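PDB 5M41: nigritoxine from Vibrio nigripulchritudo, which acts as a bacterial toxin against crustaceans and insects and is built on a new fold. Local coordinates for residues L32-Q37 / L177-V182. Residues are numbered along the deposited sequence; the frame is centred on the assembly and turned at random.
Sequences LTKEAQ and LSKILV
V182 pushes its two methyl groups against the first turn of helix 34-54, one onto backbone and the other against the side chains of both Q37 and K34. V182 CG2 rests on the carbonyl of Q37, 3.6 Å from Q37 O, and also meets Q37 CB. V182 CG1, set anti to the backbone N (chi1 165°), lies 3.6 Å from Q37 OE1 and also touches the aliphatic part of K34, where K34 CD comes within 4.0 Å of it. The K34 chain is bent at chi2 and chi3, which brings CD against this methyl and leaves NZ beside K179. K34 NZ stands 4.4 Å from K179 NZ, two like charges at the exposed border; E183 joins K179 in a salt bridge and offers K34 a weak, longer ion pair, probably easing the repulsion. This is van der Waals packing between the starts of helices 34-54 and 177-191, with no hydrogen bond across it; helix 177-191 goes on to V189 of the magnesium site, and the ion lies about 14 Å from the Q37 side chain. The Q37 amide is held from outside the contact, NE2 bonding to Y29 O. T33 N-caps helix 34-54, its OG1 accepting from A36 N at 3.1 Å in a nearly straight bond (165°).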
loop_
_atom_site.group_PDB
_atom_site.type_symbol
_atom_site.label_atom_id
_atom_site.label_comp_id
_atom_site.label_asym_id
_atom_site.label_seq_id
_atom_site.Cartn_x
_atom_site.Cartn_y
_atom_site.Cartn_z
ATOM N N LEU A 32 22.098 19.133 -2.333
ATOM C CA LEU A 32 23.322 18.475 -1.878
ATOM C C LEU A 32 24.131 19.481 -1.069
ATOM O O LEU A 32 24.105 20.679 -1.362
ATOM C CB LEU A 32 24.165 18.017 -3.074
ATOM C CG LEU A 32 23.569 16.923 -3.951
ATOM C CD1 LEU A 32 24.542 16.597 -5.094
ATOM C CD2 LEU A 32 23.314 15.675 -3.086
ATOM N N THR A 33 24.860 19.007 -0.059
ATOM C CA THR A 33 25.832 19.889 0.616
ATOM C C THR A 33 26.926 20.253 -0.405
ATOM O O THR A 33 27.106 19.544 -1.401
ATOM C CB THR A 33 26.519 19.181 1.804
ATOM O OG1 THR A 33 27.238 18.061 1.300
ATOM C CG2 THR A 33 25.461 18.689 2.886
ATOM N N LYS A 34 27.649 21.343 -0.160
ATOM C CA LYS A 34 28.816 21.709 -0.985
ATOM C C LYS A 34 29.805 20.549 -1.149
ATOM O O LYS A 34 30.278 20.267 -2.265
ATOM C CB LYS A 34 29.530 22.922 -0.389
ATOM C CG LYS A 34 28.997 24.269 -0.872
ATOM C CD LYS A 34 29.789 24.777 -2.086
ATOM C CE LYS A 34 30.980 25.648 -1.694
ATOM N NZ LYS A 34 32.029 25.608 -2.747
ATOM N N GLU A 35 30.074 19.852 -0.050
ATOM C CA GLU A 35 30.958 18.676 -0.065
ATOM C C GLU A 35 30.488 17.587 -1.053
ATOM O O GLU A 35 31.292 17.049 -1.831
ATOM C CB GLU A 35 31.081 18.102 1.363
ATOM C CG GLU A 35 32.039 16.916 1.472
ATOM C CD GLU A 35 32.003 16.168 2.830
ATOM O OE1 GLU A 35 31.318 16.593 3.806
ATOM O OE2 GLU A 35 32.665 15.112 2.913
ATOM N N ALA A 36 29.199 17.251 -0.988
ATOM C CA ALA A 36 28.570 16.277 -1.903
ATOM C C ALA A 36 28.601 16.745 -3.372
ATOM O O ALA A 36 28.795 15.933 -4.269
ATOM C CB ALA A 36 27.139 15.987 -1.479
ATOM N N GLN A 37 28.378 18.038 -3.615
ATOM C CA GLN A 37 28.518 18.596 -4.984
ATOM C C GLN A 37 29.959 18.482 -5.527
ATOM O O GLN A 37 30.142 18.142 -6.688
ATOM C CB GLN A 37 28.039 20.068 -5.074
ATOM C CG GLN A 37 26.569 20.285 -4.657
ATOM C CD GLN A 37 26.220 21.757 -4.455
ATOM O OE1 GLN A 37 27.087 22.570 -4.151
ATOM N NE2 GLN A 37 24.942 22.102 -4.614
ATOM N N LEU A 177 40.313 21.332 -8.061
ATOM C CA LEU A 177 39.496 21.481 -9.262
ATOM C C LEU A 177 37.997 21.314 -8.997
ATOM O O LEU A 177 37.194 22.123 -9.466
ATOM C CB LEU A 177 39.974 20.536 -10.368
ATOM C CG LEU A 177 39.224 20.508 -11.707
ATOM C CD1 LEU A 177 39.174 21.896 -12.387
ATOM C CD2 LEU A 177 39.809 19.450 -12.635
ATOM N N SER A 178 37.610 20.266 -8.272
ATOM C CA SER A 178 36.182 20.004 -8.147
ATOM C C SER A 178 35.488 21.139 -7.399
ATOM O O SER A 178 34.365 21.473 -7.706
ATOM C CB SER A 178 35.918 18.617 -7.540
ATOM O OG SER A 178 36.329 18.574 -6.178
ATOM N N LYS A 179 36.196 21.791 -6.479
ATOM C CA LYS A 179 35.644 22.924 -5.743
ATOM C C LYS A 179 35.388 24.080 -6.721
ATOM O O LYS A 179 34.326 24.696 -6.696
ATOM C CB LYS A 179 36.636 23.367 -4.656
ATOM C CG LYS A 179 36.238 24.607 -3.851
ATOM C CD LYS A 179 36.930 24.584 -2.475
ATOM C CE LYS A 179 36.241 25.454 -1.425
ATOM N NZ LYS A 179 36.186 26.885 -1.826
ATOM N N ILE A 180 36.378 24.376 -7.563
ATOM C CA ILE A 180 36.277 25.497 -8.501
ATOM C C ILE A 180 35.128 25.247 -9.470
ATOM O O ILE A 180 34.421 26.180 -9.827
ATOM C CB ILE A 180 37.602 25.778 -9.288
ATOM C CG1 ILE A 180 38.812 26.081 -8.367
ATOM C CG2 ILE A 180 37.445 26.941 -10.297
ATOM C CD1 ILE A 180 38.536 27.064 -7.262
ATOM N N LEU A 181 34.967 24.004 -9.925
ATOM C CA LEU A 181 33.856 23.664 -10.849
ATOM C C LEU A 181 32.486 23.866 -10.224
ATOM O O LEU A 181 31.562 24.365 -10.877
ATOM C CB LEU A 181 33.986 22.222 -11.360
ATOM C CG LEU A 181 35.109 21.987 -12.381
ATOM C CD1 LEU A 181 35.517 20.518 -12.384
ATOM C CD2 LEU A 181 34.699 22.413 -13.786
ATOM N N VAL A 182 32.351 23.462 -8.971
ATOM C CA VAL A 182 31.108 23.710 -8.205
ATOM C C VAL A 182 30.852 25.206 -8.115
ATOM O O VAL A 182 29.724 25.662 -8.375
ATOM C CB VAL A 182 31.183 23.089 -6.793
ATOM C CG1 VAL A 182 30.084 23.639 -5.858
ATOM C CG2 VAL A 182 31.089 21.565 -6.911
#